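Local coordinates for ALDH21) (Physcomitrella patens subsp. patens, PDB 5MZ5), which catalyses the NADP(+)-dependent oxidation of succinic semialdehyde to succinate, as a member of the aldehyde dehydrogenase family, at the interface of chains A and B and the interface of chains A and C. Coordinates in Å, arbitrary orientation; residue numbers count along the deposited sequence, not the author numbering. Chains: chain A/B/C, ALDH21).

Contact 1: the interface of chains A and B. Residues chain A 156, 173-175; chain B 158, 171.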
loop_
_atom_site.group_PDB
_atom_site.type_symbol
_atom_site.label_atom_id
_atom_site.label_comp_id
_atom_site.label_asym_id
_atom_site.label_seq_id
_atom_site.Cartn_x
_atom_site.Cartn_y
_atom_site.Cartn_z
ATOM N N GLY A 156 7.991 -4.525 2.901
ATOM C CA GLY A 156 8.835 -4.022 1.839
ATOM C C GLY A 156 8.089 -4.204 0.532
ATOM O O GLY A 156 6.946 -4.669 0.520
ATOM N N ILE A 173 13.912 -5.639 -4.913
ATOM C CA ILE A 173 13.323 -5.888 -3.600
ATOM C C ILE A 173 13.710 -4.668 -2.769
ATOM O O ILE A 173 14.896 -4.397 -2.594
ATOM C CB ILE A 173 13.765 -7.222 -2.934
ATOM C CG1 ILE A 173 13.281 -8.440 -3.762
ATOM C CG2 ILE A 173 13.254 -7.283 -1.460
ATOM C CD1 ILE A 173 14.045 -9.718 -3.494
ATOM N N VAL A 174 12.706 -3.919 -2.312
ATOM C CA VAL A 174 12.893 -2.726 -1.490
ATOM C C VAL A 174 12.558 -3.106 -0.055
ATOM O O VAL A 174 11.450 -3.551 0.213
ATOM C CB VAL A 174 12.045 -1.526 -1.986
ATOM C CG1 VAL A 174 12.343 -0.278 -1.163
ATOM C CG2 VAL A 174 12.285 -1.259 -3.467
ATOM N N LYS A 175 13.521 -2.955 0.851
ATOM C CA LYS A 175 13.365 -3.314 2.255
ATOM C C LYS A 175 13.839 -2.144 3.116
ATOM O O LYS A 175 14.643 -1.333 2.672
ATOM C CB LYS A 175 14.188 -4.596 2.529
ATOM C CG LYS A 175 13.808 -5.391 3.748
ATOM C CD LYS A 175 14.293 -6.818 3.599
ATOM C CE LYS A 175 15.196 -7.248 4.725
ATOM N NZ LYS A 175 15.494 -8.702 4.641
ATOM N N HIS B 158 7.349 -7.576 0.275
ATOM C CA HIS B 158 8.351 -8.277 1.042
ATOM C C HIS B 158 7.698 -8.306 2.421
ATOM O O HIS B 158 7.376 -7.248 2.982
ATOM C CB HIS B 158 9.720 -7.604 1.084
ATOM C CG HIS B 158 10.677 -8.429 1.882
ATOM N ND1 HIS B 158 10.719 -8.352 3.275
ATOM C CD2 HIS B 158 11.502 -9.421 1.477
ATOM C CE1 HIS B 158 11.602 -9.258 3.656
ATOM N NE2 HIS B 158 12.107 -9.917 2.606
ATOM N N GLN B 171 10.812 -15.295 6.291
ATOM C CA GLN B 171 10.493 -14.098 5.526
ATOM C C GLN B 171 9.851 -14.532 4.203
ATOM O O GLN B 171 10.059 -15.652 3.760
ATOM C CB GLN B 171 11.752 -13.212 5.328
ATOM C CG GLN B 171 12.732 -13.693 4.256
ATOM C CD GLN B 171 13.957 -12.809 4.177
ATOM O OE1 GLN B 171 13.882 -11.604 3.910
ATOM N NE2 GLN B 171 15.123 -13.396 4.388
#
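B:His158 reaches across the strand edge into chain A, its backbone paired with A:Gly156 and its ring lying under the side chain of A:Lys175. The backbone pair anchors the contact: A:Gly156 N donates to B:His158 O at 2.8 Å, and B:His158 N donates to A:Gly156 O at 2.9 Å. With CG anti to its backbone N (chi1 -179°), the histidine extends away from this pair. B:His158 CB sits against the glycine, 3.8 Å from A:Gly156 CA. Further out, ring carbon B:His158 CD2 meets the branch methyl of A:Ile173, 4.0 Å from A:Ile173 CG2. This methyl lies on the same side of the ring as A:Lys175 but is displaced past the CD2 rim. B:His158 ND1 lies under a lysine methylene, 3.9 Å from A:Lys175 CD. B:His158 CE1 is 3.6 Å from A:Lys175 CD, which lies over the ring face, offset toward the rim, in a CH-pi contact. At the tip, B:His158 NE2 donates to the side-chain amide oxygen B:Gln171 OE1 at 2.8 Å. The acceptor lies in the ring plane, although the bond is bent (140° at H), and this tether from the neighbouring strand of chain B should restrict rotation of the ring.

The lysine crosses the imidazole obliquely, and a bend at its third torsion (chi3 123°) brings the ammonium toward the same amide. A:Lys175 NZ and B:Gln171 OE1 are 3.4 Å apart, a weak hydrogen bond at most. The positive charge expected on A:Lys175, whose NZ is near the ring, may disfavour protonation of B:His158.

A:Gly156 and B:His158 form an antiparallel bridge between the 156-160 strands of the two chains. Strand 170-178 contributes A:Ile173 and A:Lys175 from one chain and B:Gln171 from the other. The site thus lies at the seam where the edge strands of two oligomerisation sheets, typical of aldehyde dehydrogenases, join.

Contact 2: the interface of chains A and C. Residues chain A 458-461, 463, 465-466; chain C 177, 505-506.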
loop_
_atom_site.group_PDB
_atom_site.type_symbol
_atom_site.label_atom_id
_atom_site.label_comp_id
_atom_site.label_asym_id
_atom_site.label_seq_id
_atom_site.Cartn_x
_atom_site.Cartn_y
_atom_site.Cartn_z
ATOM N N PHE A 458 -10.182 21.411 4.853
ATOM C CA PHE A 458 -9.166 20.360 4.737
ATOM C C PHE A 458 -8.111 20.761 3.697
ATOM O O PHE A 458 -6.917 20.646 3.942
ATOM C CB PHE A 458 -9.808 18.980 4.407
ATOM C CG PHE A 458 -8.843 17.807 4.306
ATOM C CD1 PHE A 458 -7.729 17.716 5.145
ATOM C CD2 PHE A 458 -9.075 16.768 3.409
ATOM C CE1 PHE A 458 -6.833 16.638 5.045
ATOM C CE2 PHE A 458 -8.202 15.667 3.340
ATOM C CZ PHE A 458 -7.083 15.614 4.155
ATOM N N GLU A 459 -8.567 21.290 2.575
ATOM C CA GLU A 459 -7.728 21.736 1.479
ATOM C C GLU A 459 -6.862 22.977 1.775
ATOM O O GLU A 459 -5.703 23.007 1.360
ATOM C CB GLU A 459 -8.616 22.019 0.261
ATOM C CG GLU A 459 -7.951 21.748 -1.079
ATOM C CD GLU A 459 -7.442 20.341 -1.355
ATOM O OE1 GLU A 459 -6.482 20.235 -2.151
ATOM O OE2 GLU A 459 -7.975 19.359 -0.782
ATOM N N HIS A 460 -7.419 23.993 2.455
ATOM C CA HIS A 460 -6.738 25.276 2.622
ATOM C C HIS A 460 -6.109 25.559 3.982
ATOM O O HIS A 460 -5.266 26.464 4.048
ATOM C CB HIS A 460 -7.691 26.421 2.236
ATOM C CG HIS A 460 -8.041 26.360 0.784
ATOM N ND1 HIS A 460 -9.211 25.757 0.347
ATOM C CD2 HIS A 460 -7.288 26.678 -0.294
ATOM C CE1 HIS A 460 -9.163 25.796 -0.972
ATOM N NE2 HIS A 460 -8.028 26.344 -1.402
ATOM N N MET A 461 -6.461 24.804 5.050
ATOM C CA MET A 461 -5.816 25.046 6.349
ATOM C C MET A 461 -4.360 24.534 6.324
ATOM O O MET A 461 -4.122 23.372 6.010
ATOM C CB MET A 461 -6.617 24.451 7.506
ATOM C CG MET A 461 -7.844 25.266 7.837
ATOM S SD MET A 461 -8.902 24.369 8.995
ATOM C CE MET A 461 -9.764 25.719 9.712
ATOM N N VAL A 463 -1.897 23.288 8.040
ATOM C CA VAL A 463 -1.605 22.492 9.235
ATOM C C VAL A 463 -1.315 21.045 8.848
ATOM O O VAL A 463 -1.578 20.657 7.706
ATOM C CB VAL A 463 -2.818 22.559 10.244
ATOM C CG1 VAL A 463 -2.982 23.957 10.847
ATOM C CG2 VAL A 463 -4.117 22.092 9.590
ATOM N N GLY A 465 -2.882 18.559 10.695
ATOM C CA GLY A 465 -4.147 17.911 11.009
ATOM C C GLY A 465 -5.314 18.864 11.153
ATOM O O GLY A 465 -5.218 19.867 11.866
ATOM N N VAL A 466 -6.427 18.552 10.463
ATOM C CA VAL A 466 -7.655 19.335 10.518
ATOM C C VAL A 466 -8.671 18.492 11.286
ATOM O O VAL A 466 -8.995 17.379 10.875
ATOM C CB VAL A 466 -8.181 19.775 9.112
ATOM C CG1 VAL A 466 -9.513 20.538 9.220
ATOM C CG2 VAL A 466 -7.152 20.618 8.372
ATOM N N PHE C 177 -0.048 16.913 0.220
ATOM C CA PHE C 177 -0.115 18.245 -0.376
ATOM C C PHE C 177 1.249 18.717 -0.825
ATOM O O PHE C 177 2.225 18.376 -0.166
ATOM C CB PHE C 177 -0.724 19.247 0.636
ATOM C CG PHE C 177 -2.193 19.028 0.915
ATOM C CD1 PHE C 177 -2.611 18.040 1.805
ATOM C CD2 PHE C 177 -3.163 19.810 0.290
ATOM C CE1 PHE C 177 -3.973 17.802 2.020
ATOM C CE2 PHE C 177 -4.528 19.590 0.536
ATOM C CZ PHE C 177 -4.921 18.600 1.408
ATOM N N LYS C 505 -1.311 15.576 5.466
ATOM C CA LYS C 505 -2.377 16.266 6.191
ATOM C C LYS C 505 -3.468 15.258 6.473
ATOM O O LYS C 505 -3.901 14.551 5.567
ATOM C CB LYS C 505 -2.939 17.484 5.434
ATOM C CG LYS C 505 -3.788 18.432 6.318
ATOM C CD LYS C 505 -4.503 19.524 5.514
ATOM C CE LYS C 505 -3.563 20.399 4.697
ATOM N NZ LYS C 505 -4.275 21.481 3.955
ATOM N N VAL C 506 -3.917 15.197 7.726
ATOM C CA VAL C 506 -4.999 14.288 8.092
ATOM C C VAL C 506 -6.258 15.106 8.447
ATOM O O VAL C 506 -6.171 16.127 9.127
ATOM C CB VAL C 506 -4.600 13.257 9.203
ATOM C CG1 VAL C 506 -4.167 13.950 10.515
ATOM C CG2 VAL C 506 -5.718 12.246 9.468
#
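The aromatic rings of C:Phe177 and A:Phe458 flank the place where C:Lys505 enters chain A. One face of the C:Phe177 ring carries the lysine of its own chain, with C:Lys505 CE 3.7 Å above the plane and offset toward the rim. Beyond ring carbon CE2 comes the carboxylate of A:Glu459, displaced slightly to the side away from the lysine. A:Glu459 OE1 is 3.4 Å from C:Phe177 CE2, and the carboxylate and ring planes are turned 49° apart. The ring of A:Phe458 is instead approached in its plane, at the edge, by the carbonyl carbon of C:Lys505. The carbonyl oxygen C:Lys505 O lies 3.6 Å from A:Phe458 CE1. Nearer the root of the ring, A:Phe458 CD1 is 3.7 Å from C:Lys505 CD. The two side chains run alongside each other, pointing opposite ways.

C:Lys505 leaves its strand extended, then bends at its third torsion (chi3 -58°), which turns the ammonium into the carbonyl-rich end of helix 451-460. There C:Lys505 NZ donates to A:Phe458 O at 2.8 Å. C:Lys505 NZ also donates to A:Met461 O, again at 2.8 Å, just past the last helical turn. Two backbone oxygens of chain A thus grip one ammonium, capping carbonyls at the C-terminal end of the helix, whose partial negative charge probably favours the charged lysine. The carboxylate of A:Glu459 stays too far from NZ for a salt bridge.

Strand 502-510 of chain C also joins strand 465-468 of chain A in parallel, through the bridge of A:Gly465 and C:Val506. One branch of the valine, C:Val506 CG1, rests 4.0 Å from A:Gly465 CA. The neighbouring A:Val466 N donates to C:Val506 O at 2.8 Å.

The centres of contact 1 and contact 2 lie about 31 Å apart, and chain A takes part in both. Strand 170-178 serves both in different copies: those of chains A and B in contact 1, that of chain C, through its far end, in contact 2; each copy plays both parts. The centre of contact 2 is about 15 Å from the predicted catalytic A:Glu285, that of contact 1 about 26 Å. In the family's usual dimer of dimers, contact 2 would belong to the intimate dimer and contact 1 to the joining of two such dimers, consistent with the four copies of the deposited assembly.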